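Local atomic coordinates of Na Glutathione S-transferase 1 (Necator americanus, PDB entry 2ON7), a protein that probably catalyses the conjugation of reduced glutathione to electrophilic compounds, as a two-subunit glutathione S-transferase of a human hookworm. Residues A[151-155]-A[156-160]; A[134-137]-A[138-142]; A[118-121]-A[122-126]; A[192-195]-A[196-200]. All blocks are in the same frame, centred on the assembly; numbering follows the deposited sequence.

Contact 1: A[151-155]-A[156-160]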
loop_
_atom_site.group_PDB
_atom_site.type_symbol
_atom_site.label_atom_id
_atom_site.label_comp_id
_atom_site.label_asym_id
_atom_site.label_seq_id
_atom_site.Cartn_x
_atom_site.Cartn_y
_atom_site.Cartn_z
ATOM N N ASP A 151 -11.387 18.992 -4.161
ATOM C CA ASP A 151 -10.959 20.385 -4.135
ATOM C C ASP A 151 -10.581 20.786 -2.728
ATOM O O ASP A 151 -10.722 21.962 -2.333
ATOM C CB ASP A 151 -12.079 21.297 -4.651
ATOM C CG ASP A 151 -13.407 21.061 -3.928
ATOM O OD1 ASP A 151 -14.354 21.789 -4.258
ATOM O OD2 ASP A 151 -13.502 20.150 -3.048
ATOM N N SER A 152 -10.113 19.805 -1.978
ATOM C CA SER A 152 -9.666 20.016 -0.631
ATOM C C SER A 152 -8.413 19.158 -0.394
ATOM O O SER A 152 -8.209 18.137 -1.088
ATOM C CB SER A 152 -10.789 19.646 0.345
ATOM O OG SER A 152 -11.047 18.258 0.293
ATOM N N LEU A 153 -7.585 19.571 0.570
ATOM C CA LEU A 153 -6.405 18.811 0.989
ATOM C C LEU A 153 -6.807 17.401 1.428
ATOM O O LEU A 153 -7.777 17.223 2.163
ATOM C CB LEU A 153 -5.678 19.556 2.151
ATOM C CG LEU A 153 -4.395 19.076 2.881
ATOM C CD1 LEU A 153 -4.566 17.729 3.571
ATOM C CD2 LEU A 153 -3.157 18.967 1.946
ATOM N N THR A 154 -6.065 16.409 0.955
ATOM C CA THR A 154 -6.104 15.058 1.492
ATOM C C THR A 154 -4.664 14.661 1.788
ATOM O O THR A 154 -3.738 15.348 1.346
ATOM C CB THR A 154 -6.699 14.035 0.483
ATOM O OG1 THR A 154 -5.777 13.842 -0.591
ATOM C CG2 THR A 154 -8.053 14.490 -0.076
ATOM N N TRP A 155 -4.467 13.552 2.504
ATOM C CA TRP A 155 -3.127 13.090 2.892
ATOM C C TRP A 155 -2.141 12.794 1.761
ATOM O O TRP A 155 -0.937 12.887 1.998
ATOM C CB TRP A 155 -3.199 11.879 3.880
ATOM C CG TRP A 155 -3.831 10.591 3.392
ATOM C CD1 TRP A 155 -5.175 10.321 3.267
ATOM C CD2 TRP A 155 -3.151 9.370 3.034
ATOM N NE1 TRP A 155 -5.354 9.024 2.825
ATOM C CE2 TRP A 155 -4.131 8.426 2.680
ATOM C CE3 TRP A 155 -1.795 8.992 2.972
ATOM C CZ2 TRP A 155 -3.804 7.126 2.249
ATOM C CZ3 TRP A 155 -1.460 7.690 2.562
ATOM C CH2 TRP A 155 -2.471 6.766 2.215
ATOM N N VAL A 156 -2.588 12.375 0.560
ATOM C CA VAL A 156 -1.620 12.198 -0.547
ATOM C C VAL A 156 -0.938 13.507 -0.950
ATOM O O VAL A 156 0.231 13.491 -1.312
ATOM C CB VAL A 156 -2.186 11.705 -1.905
ATOM C CG1 VAL A 156 -1.730 10.314 -2.207
ATOM C CG2 VAL A 156 -3.629 11.989 -2.092
ATOM N N ASP A 157 -1.686 14.606 -0.973
ATOM C CA ASP A 157 -1.097 15.934 -1.215
ATOM C C ASP A 157 0.255 16.120 -0.434
ATOM O O ASP A 157 1.239 16.616 -0.969
ATOM C CB ASP A 157 -2.130 17.018 -0.878
ATOM C CG ASP A 157 -3.338 17.002 -1.859
ATOM O OD1 ASP A 157 -4.511 17.046 -1.427
ATOM O OD2 ASP A 157 -3.086 16.911 -3.092
ATOM N N LEU A 158 0.287 15.632 0.801
ATOM C CA LEU A 158 1.403 15.799 1.718
ATOM C C LEU A 158 2.524 14.853 1.395
ATOM O O LEU A 158 3.685 15.256 1.315
ATOM C CB LEU A 158 0.929 15.560 3.157
ATOM C CG LEU A 158 -0.327 16.243 3.666
ATOM C CD1 LEU A 158 -0.669 15.625 5.019
ATOM C CD2 LEU A 158 -0.073 17.750 3.810
ATOM N N LEU A 159 2.162 13.590 1.215
ATOM C CA LEU A 159 3.093 12.578 0.759
ATOM C C LEU A 159 3.962 13.058 -0.384
ATOM O O LEU A 159 5.208 12.996 -0.307
ATOM C CB LEU A 159 2.333 11.339 0.296
ATOM C CG LEU A 159 1.990 10.221 1.273
ATOM C CD1 LEU A 159 1.379 9.062 0.455
ATOM C CD2 LEU A 159 3.226 9.764 2.172
ATOM N N VAL A 160 3.291 13.516 -1.431
ATOM C CA VAL A 160 3.891 13.910 -2.723
ATOM C C VAL A 160 4.576 15.287 -2.670
ATOM O O VAL A 160 5.695 15.452 -3.167
ATOM C CB VAL A 160 2.791 13.911 -3.852
ATOM C CG1 VAL A 160 3.324 14.382 -5.174
ATOM C CG2 VAL A 160 2.123 12.542 -3.970
#
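Thr154 and Asp157 meet across the first turn of helix 155-168. Their sequence, Thr-Trp-Val-Asp, is that of the N-capping box of the glutathione transferase family, and here its backbone-to-carboxylate half is formed. Leu153 and Leu158 add a hydrophobic staple to it.

The polar bonds centre on the carboxylate of Asp157. Its OD1 accepts the N-H of Thr154 at 2.9 Å. The bond is nearly straight, 171° at the hydrogen, and comes in on the anti side of OD1. CG of Asp157 stands beside its own backbone N (chi1 -67°), which turns the carboxylate back to the helix start. OD2 is bonded to Leu148 N, so this buried group is held at both oxygens. The helix start would probably also stabilise its negative charge. The reciprocal bond, from Asp157 N to the hydroxyl of Thr154, is lacking: Thr154 OG1 lies 4.2 Å from Asp157 N. That N-H instead makes a weak bond to Thr154 O. Next along the chain, Trp155 O accepts two amides, Leu158 N and Leu159 N.

The apolar contacts flank these bonds. Leu153 CD2 meets Leu158 CD2 at 3.8 Å, the two chains at about a right angle. Leu153 CD2 also rests on Asp157 CB at 3.6 Å. The indole of Trp155 runs alongside Leu159, and Trp155 CZ3 lies 3.8 Å from Leu159 CD1. This ring is buried against helices 16-25, 64-75 and 82-109, where it touches Cys68 of the Cys17-Cys68 disulfide. The closest approach between two side chains is that of Val156 CG2 to Thr154 OG1, 3.2 Å.

Contact 2: A[134-137]-A[138-142]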
loop_
_atom_site.group_PDB
_atom_site.type_symbol
_atom_site.label_atom_id
_atom_site.label_comp_id
_atom_site.label_asym_id
_atom_site.label_seq_id
_atom_site.Cartn_x
_atom_site.Cartn_y
_atom_site.Cartn_z
ATOM N N GLY A 134 4.248 11.552 -14.804
ATOM C CA GLY A 134 3.335 11.480 -15.936
ATOM C C GLY A 134 1.907 11.307 -15.447
ATOM O O GLY A 134 1.031 12.077 -15.823
ATOM N N PHE A 135 1.688 10.328 -14.573
ATOM C CA PHE A 135 0.364 10.054 -13.984
ATOM C C PHE A 135 -0.111 11.116 -13.009
ATOM O O PHE A 135 -1.257 11.567 -13.079
ATOM C CB PHE A 135 0.338 8.697 -13.288
ATOM C CG PHE A 135 0.718 7.551 -14.189
ATOM C CD1 PHE A 135 1.668 6.620 -13.780
ATOM C CD2 PHE A 135 0.118 7.403 -15.436
ATOM C CE1 PHE A 135 2.017 5.574 -14.603
ATOM C CE2 PHE A 135 0.452 6.347 -16.262
ATOM C CZ PHE A 135 1.420 5.435 -15.850
ATOM N N ILE A 136 0.774 11.502 -12.093
ATOM C CA ILE A 136 0.467 12.595 -11.167
ATOM C C ILE A 136 -0.011 13.838 -11.966
ATOM O O ILE A 136 -1.026 14.403 -11.613
ATOM C CB ILE A 136 1.637 12.876 -10.131
ATOM C CG1 ILE A 136 1.946 11.643 -9.282
ATOM C CG2 ILE A 136 1.304 13.973 -9.165
ATOM C CD1 ILE A 136 0.799 11.143 -8.312
ATOM N N THR A 137 0.655 14.225 -13.056
ATOM C CA THR A 137 0.215 15.476 -13.695
ATOM C C THR A 137 -1.125 15.417 -14.434
ATOM O O THR A 137 -1.786 16.454 -14.516
ATOM C CB THR A 137 1.324 16.337 -14.425
ATOM O OG1 THR A 137 0.996 16.582 -15.813
ATOM C CG2 THR A 137 2.742 15.762 -14.268
ATOM N N LYS A 138 -1.532 14.236 -14.934
ATOM C CA LYS A 138 -2.915 14.019 -15.423
ATOM C C LYS A 138 -3.964 14.327 -14.331
ATOM O O LYS A 138 -4.921 15.060 -14.564
ATOM C CB LYS A 138 -3.139 12.597 -15.976
ATOM C CG LYS A 138 -2.290 12.209 -17.193
ATOM C CD LYS A 138 -2.225 10.684 -17.407
ATOM C CE LYS A 138 -2.156 10.321 -18.928
ATOM N NZ LYS A 138 -1.061 11.016 -19.734
ATOM N N PHE A 139 -3.769 13.787 -13.137
ATOM C CA PHE A 139 -4.602 14.186 -11.982
ATOM C C PHE A 139 -4.627 15.701 -11.688
ATOM O O PHE A 139 -5.672 16.284 -11.411
ATOM C CB PHE A 139 -4.235 13.379 -10.724
ATOM C CG PHE A 139 -4.882 12.017 -10.681
ATOM C CD1 PHE A 139 -4.320 10.934 -11.372
ATOM C CD2 PHE A 139 -6.059 11.809 -9.959
ATOM C CE1 PHE A 139 -4.926 9.686 -11.354
ATOM C CE2 PHE A 139 -6.661 10.537 -9.900
ATOM C CZ PHE A 139 -6.081 9.480 -10.602
ATOM N N LEU A 140 -3.464 16.318 -11.745
ATOM C CA LEU A 140 -3.348 17.727 -11.510
ATOM C C LEU A 140 -4.040 18.531 -12.636
ATOM O O LEU A 140 -4.821 19.433 -12.344
ATOM C CB LEU A 140 -1.875 18.088 -11.342
ATOM C CG LEU A 140 -1.175 18.427 -10.011
ATOM C CD1 LEU A 140 -2.099 18.416 -8.809
ATOM C CD2 LEU A 140 0.079 17.570 -9.820
ATOM N N LYS A 141 -3.790 18.209 -13.902
ATOM C CA LYS A 141 -4.492 18.901 -15.031
ATOM C C LYS A 141 -6.049 18.862 -14.954
ATOM O O LYS A 141 -6.731 19.819 -15.329
ATOM C CB LYS A 141 -4.010 18.395 -16.408
ATOM C CG LYS A 141 -2.489 18.517 -16.651
ATOM C CD LYS A 141 -2.105 19.611 -17.635
ATOM C CE LYS A 141 -0.854 19.233 -18.437
ATOM N NZ LYS A 141 -0.828 19.984 -19.731
ATOM N N LYS A 142 -6.612 17.764 -14.468
ATOM C CA LYS A 142 -8.070 17.723 -14.279
ATOM C C LYS A 142 -8.560 18.260 -12.943
ATOM O O LYS A 142 -9.747 18.098 -12.609
ATOM C CB LYS A 142 -8.664 16.341 -14.558
ATOM C CG LYS A 142 -8.103 15.163 -13.844
ATOM C CD LYS A 142 -8.847 13.951 -14.414
ATOM C CE LYS A 142 -8.295 12.663 -13.884
ATOM N NZ LYS A 142 -9.331 11.564 -13.873
#
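Ile136 and Leu140 lean across each other at a slant, one helical turn apart. Ile136 CG2 meets Leu140 CD2 at 3.9 Å. CG2 is anti to the backbone N (chi1 -59°, measured to CG1), and so lies on the carbonyl side, towards Leu140. Both side chains are buried and reach Leu148 in the following loop.

On another flank Thr137 and Lys141 run side by side and point the same way. Thr137 OG1 lies 4.1 Å from Lys141 CG. That CG also crowds Thr137 O at 3.1 Å, beside the backbone bond from Lys141 N to the same oxygen (2.7 Å, 171°). Glu180 of helix 179-189 touches both residues.

These residues form the last turns of helix 117-141 in the all-helical C-terminal domain of the glutathione transferase fold. Lys142 is the first to leave helical geometry.

The two phenylalanines take the side nearer helix 82-109 and the dimer partner. Both pack on Pro47 of the second subunit. Phe139 turns a ring edge to the backbone, with CD1 3.6 Å from Phe135 O and the oxygen in the ring plane. Lys138 CD comes to the edge of the Phe135 ring, 4.5 Å from Phe135 CD2, and the lysine chain bends beyond it.

Contact 3: A[118-121]-A[122-126]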
loop_
_atom_site.group_PDB
_atom_site.type_symbol
_atom_site.label_atom_id
_atom_site.label_comp_id
_atom_site.label_asym_id
_atom_site.label_seq_id
_atom_site.Cartn_x
_atom_site.Cartn_y
_atom_site.Cartn_z
ATOM N N GLU A 118 25.260 9.452 -10.044
ATOM C CA GLU A 118 24.878 9.958 -11.369
ATOM C C GLU A 118 24.316 8.833 -12.270
ATOM O O GLU A 118 23.368 9.042 -13.040
ATOM C CB GLU A 118 26.068 10.668 -12.025
ATOM C CG GLU A 118 25.712 11.991 -12.733
ATOM C CD GLU A 118 25.338 13.123 -11.768
ATOM O OE1 GLU A 118 24.345 13.837 -12.043
ATOM O OE2 GLU A 118 26.039 13.302 -10.738
ATOM N N GLN A 119 24.909 7.642 -12.139
ATOM C CA GLN A 119 24.507 6.444 -12.877
ATOM C C GLN A 119 23.171 5.881 -12.386
ATOM O O GLN A 119 22.301 5.540 -13.193
ATOM C CB GLN A 119 25.615 5.384 -12.810
ATOM C CG GLN A 119 26.746 5.549 -13.865
ATOM C CD GLN A 119 27.914 6.457 -13.422
ATOM O OE1 GLN A 119 29.077 6.041 -13.439
ATOM N NE2 GLN A 119 27.605 7.698 -13.046
ATOM N N LEU A 120 23.012 5.775 -11.068
ATOM C CA LEU A 120 21.710 5.424 -10.488
ATOM C C LEU A 120 20.629 6.508 -10.687
ATOM O O LEU A 120 19.445 6.202 -10.639
ATOM C CB LEU A 120 21.831 4.994 -9.008
ATOM C CG LEU A 120 22.647 3.727 -8.666
ATOM C CD1 LEU A 120 23.174 3.757 -7.231
ATOM C CD2 LEU A 120 21.828 2.475 -8.900
ATOM N N LYS A 121 21.024 7.753 -10.933
ATOM C CA LYS A 121 20.073 8.783 -11.336
ATOM C C LYS A 121 19.517 8.498 -12.708
ATOM O O LYS A 121 18.299 8.395 -12.872
ATOM C CB LYS A 121 20.691 10.174 -11.330
ATOM C CG LYS A 121 19.676 11.306 -11.529
ATOM C CD LYS A 121 20.149 12.579 -10.862
ATOM C CE LYS A 121 21.629 12.786 -11.102
ATOM N NZ LYS A 121 22.072 14.153 -10.775
ATOM N N LYS A 122 20.419 8.383 -13.681
ATOM C CA LYS A 122 20.092 8.036 -15.067
ATOM C C LYS A 122 19.209 6.804 -15.221
ATOM O O LYS A 122 18.098 6.913 -15.751
ATOM C CB LYS A 122 21.356 7.872 -15.911
ATOM C CG LYS A 122 21.611 9.073 -16.798
ATOM C CD LYS A 122 23.089 9.229 -17.175
ATOM C CE LYS A 122 23.536 10.676 -16.952
ATOM N NZ LYS A 122 23.191 11.159 -15.543
ATOM N N GLU A 123 19.696 5.656 -14.739
ATOM C CA GLU A 123 19.079 4.350 -15.007
ATOM C C GLU A 123 17.893 3.932 -14.101
ATOM O O GLU A 123 17.108 3.050 -14.474
ATOM C CB GLU A 123 20.158 3.249 -15.040
ATOM C CG GLU A 123 21.065 3.269 -16.304
ATOM C CD GLU A 123 22.239 2.292 -16.216
ATOM O OE1 GLU A 123 22.672 1.780 -17.275
ATOM O OE2 GLU A 123 22.728 2.028 -15.090
ATOM N N VAL A 124 17.751 4.579 -12.943
ATOM C CA VAL A 124 16.761 4.171 -11.945
ATOM C C VAL A 124 15.825 5.323 -11.530
ATOM O O VAL A 124 14.626 5.229 -11.763
ATOM C CB VAL A 124 17.433 3.423 -10.716
ATOM C CG1 VAL A 124 16.445 3.151 -9.612
ATOM C CG2 VAL A 124 18.091 2.106 -11.169
ATOM N N LEU A 125 16.348 6.402 -10.946
ATOM C CA LEU A 125 15.506 7.558 -10.536
ATOM C C LEU A 125 14.721 8.242 -11.713
ATOM O O LEU A 125 13.508 8.407 -11.634
ATOM C CB LEU A 125 16.357 8.615 -9.797
ATOM C CG LEU A 125 15.885 9.550 -8.666
ATOM C CD1 LEU A 125 16.562 10.917 -8.806
ATOM C CD2 LEU A 125 14.365 9.716 -8.515
ATOM N N LEU A 126 15.416 8.648 -12.781
ATOM C CA LEU A 126 14.772 9.479 -13.813
ATOM C C LEU A 126 13.599 8.786 -14.583
ATOM O O LEU A 126 12.517 9.367 -14.699
ATOM C CB LEU A 126 15.807 10.127 -14.761
ATOM C CG LEU A 126 16.772 11.182 -14.190
ATOM C CD1 LEU A 126 17.562 11.816 -15.310
ATOM C CD2 LEU A 126 16.065 12.261 -13.387
#
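Glu118 O is gripped twice by Lys122. The backbone N of Lys122 bonds to it at 3.1 Å and 175°. The side chain of the same residue curls back, bent at chi3 and chi4, and NZ adds a weak bond at 3.3 Å. This brings NZ to 3.9 Å from Glu118 CG, where the two chains slant over each other. NZ stays 4.6 Å from Glu118 OE1, beyond a salt bridge.

The carboxylate of Glu118 has a closer partner. Lys121 NZ forms a salt bridge with OE1 at 2.6 Å, approaching from above the carboxylate plane. Lys121 CG is anti to the backbone N (chi1 -171°), and a bend at chi3 then carries NZ to the acid. Lys121 pairs with the charge of Glu118, and Lys122 may add a weaker, longer-range attraction.

The aliphatic base of Lys121 serves the inner side. Its CG packs on Leu126 CG at 3.9 Å, and Leu125 comes near as well. Leu125 is buried against Phe105 of helix 82-109 and against Val171 and Phe174. Leu120 faces the same helix through Phe105 and Thr108. Its contact with Val124 is loose.

The backbone pattern changes here. Glu123 N bonds to Gln119 O four residues back, in the ordinary way. Leu120 O, however, takes its straight bond from Leu125 N (3.1 Å) and a weak one from Val124 N. Lys121 O receives Leu126 N at 2.9 Å. Two successive bonds that span five residues, with a wider turn at 122-125, are the mark of a pi-bulge in an alpha helix.

Contact 4: A[192-195]-A[196-200]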
loop_
_atom_site.group_PDB
_atom_site.type_symbol
_atom_site.label_atom_id
_atom_site.label_comp_id
_atom_site.label_asym_id
_atom_site.label_seq_id
_atom_site.Cartn_x
_atom_site.Cartn_y
_atom_site.Cartn_z
ATOM N N PRO A 192 -0.980 27.577 5.624
ATOM C CA PRO A 192 -0.423 28.177 6.837
ATOM C C PRO A 192 0.026 27.222 7.952
ATOM O O PRO A 192 1.198 27.298 8.341
ATOM C CB PRO A 192 -1.526 29.147 7.296
ATOM C CG PRO A 192 -2.129 29.645 5.989
ATOM C CD PRO A 192 -2.124 28.367 5.104
ATOM N N LYS A 193 -0.852 26.338 8.448
ATOM C CA LYS A 193 -0.471 25.401 9.509
ATOM C C LYS A 193 0.613 24.408 9.091
ATOM O O LYS A 193 1.376 23.941 9.932
ATOM C CB LYS A 193 -1.692 24.610 10.047
ATOM C CG LYS A 193 -2.486 25.295 11.170
ATOM C CD LYS A 193 -3.621 24.394 11.614
ATOM C CE LYS A 193 -4.551 25.097 12.593
ATOM N NZ LYS A 193 -5.326 24.072 13.380
ATOM N N LEU A 194 0.633 24.030 7.819
ATOM C CA LEU A 194 1.715 23.199 7.288
ATOM C C LEU A 194 3.027 24.011 7.267
ATOM O O LEU A 194 4.050 23.562 7.783
ATOM C CB LEU A 194 1.385 22.723 5.862
ATOM C CG LEU A 194 1.691 21.282 5.424
ATOM C CD1 LEU A 194 2.109 21.200 3.959
ATOM C CD2 LEU A 194 2.743 20.611 6.298
ATOM N N LYS A 195 2.960 25.207 6.671
ATOM C CA LYS A 195 4.069 26.176 6.594
ATOM C C LYS A 195 4.744 26.425 7.948
ATOM O O LYS A 195 5.966 26.344 8.055
ATOM C CB LYS A 195 3.561 27.500 5.991
ATOM C CG LYS A 195 4.596 28.581 5.804
ATOM C CD LYS A 195 4.127 29.526 4.697
ATOM C CE LYS A 195 5.283 30.229 4.003
ATOM N NZ LYS A 195 5.780 31.389 4.803
ATOM N N LYS A 196 3.932 26.749 8.957
ATOM C CA LYS A 196 4.363 26.802 10.350
ATOM C C LYS A 196 5.187 25.532 10.790
ATOM O O LYS A 196 6.325 25.684 11.304
ATOM C CB LYS A 196 3.172 27.101 11.282
ATOM C CG LYS A 196 3.588 27.208 12.762
ATOM C CD LYS A 196 2.680 28.096 13.618
ATOM C CE LYS A 196 3.164 28.112 15.083
ATOM N NZ LYS A 196 3.232 26.674 15.656
ATOM N N TRP A 197 4.657 24.331 10.513
ATOM C CA TRP A 197 5.338 23.069 10.834
ATOM C C TRP A 197 6.703 22.897 10.144
ATOM O O TRP A 197 7.678 22.490 10.768
ATOM C CB TRP A 197 4.435 21.818 10.599
ATOM C CG TRP A 197 5.172 20.489 10.760
ATOM C CD1 TRP A 197 5.472 19.588 9.776
ATOM C CD2 TRP A 197 5.691 19.915 11.982
ATOM N NE1 TRP A 197 6.154 18.531 10.291
ATOM C CE2 TRP A 197 6.294 18.696 11.644
ATOM C CE3 TRP A 197 5.697 20.318 13.320
ATOM C CZ2 TRP A 197 6.908 17.874 12.596
ATOM C CZ3 TRP A 197 6.312 19.503 14.256
ATOM C CH2 TRP A 197 6.899 18.290 13.889
ATOM N N ILE A 198 6.778 23.232 8.856
ATOM C CA ILE A 198 8.038 23.112 8.100
ATOM C C ILE A 198 9.080 24.092 8.649
ATOM O O ILE A 198 10.300 23.841 8.595
ATOM C CB ILE A 198 7.763 23.287 6.608
ATOM C CG1 ILE A 198 6.905 22.127 6.088
ATOM C CG2 ILE A 198 9.055 23.483 5.766
ATOM C CD1 ILE A 198 6.150 22.540 4.781
ATOM N N GLU A 199 8.596 25.195 9.217
ATOM C CA GLU A 199 9.463 26.167 9.815
ATOM C C GLU A 199 9.971 25.814 11.213
ATOM O O GLU A 199 11.024 26.306 11.627
ATOM C CB GLU A 199 8.748 27.514 9.864
ATOM C CG GLU A 199 8.977 28.325 8.612
ATOM C CD GLU A 199 7.809 29.258 8.242
ATOM O OE1 GLU A 199 7.720 29.589 7.040
ATOM O OE2 GLU A 199 6.988 29.645 9.111
ATOM N N THR A 200 9.196 25.011 11.950
ATOM C CA THR A 200 9.436 24.798 13.369
ATOM C C THR A 200 9.900 23.379 13.676
ATOM O O THR A 200 10.609 23.170 14.663
ATOM C CB THR A 200 8.210 25.205 14.247
ATOM O OG1 THR A 200 7.093 24.367 13.958
ATOM C CG2 THR A 200 7.824 26.683 13.989
#
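Leu194 and Ile198 make the packed side of this short helix, Lys195 and Glu199 its outer side. The side chains of Leu194 and Ile198 slant over each other, Leu194 CD2 4.2 Å from Ile198 CD1. Ile198 CG1 stands beside its backbone N (chi1 -66°) and so covers the oxygen of the preceding turn, 3.6 Å from Leu194 O. That oxygen also accepts Ile198 N at 2.9 Å. Both side chains face helix 179-189, Leu194 on Ile188 and Ile198 on Arg189.

Trp197 covers the flank towards helix 16-25. Its CB lies against Leu194 O at 3.3 Å, and its ring leads away from the segment 192-195. The indole packs on Arg19, Gln20 and Ala23, and NE1 bonds to Glu16. Lys193 forms a salt bridge with Asp26, just beyond the far end of that helix.

The exposed side is looser. Lys195 NZ and Glu199 OE1 form a salt bridge one turn apart, but at 3.5 Å the hydrogen bond in it is weak. Lys195 slants across Glu199, and Glu199 OE1 lies as close to Lys195 CG as to Lys195 NZ. The bend at chi4 (-80°) carries NZ back to the acid. Under this pair Glu199 N bonds to Lys195 O. Nearby, Lys196 N bonds to Pro192 O at 2.9 Å and 178°. At the end of the helix, Thr200 OG1 bonds to Lys196 O at 3.1 Å. Such a division into apolar and charged sides is that of an amphipathic helix, here joining the C-terminal helical domain to the thioredoxin-like N-terminal domain.

From the N terminus the order is contact 3, contact 2, contact 1 and contact 4. Each lies within one continuous stretch, so none closes a long loop, and none nests in or crosses another. Contacts 3 and 2 sit towards opposite ends of helix 117-141, their centres about 23 Å apart. The loop after that helix leads to contact 1 at the start of helix 155-168. Leu148 in this loop joins contacts 2 and 1: it packs on Ile136 and Leu140 and bonds to Asp157. Contact 4 comes last and touches contact 1, Leu158 CD2 to Leu194 CD1 at 4.1 Å. Contacts 1 and 4 both lean on helix 16-25 of the thioredoxin-like domain, while contact 2 meets the second subunit.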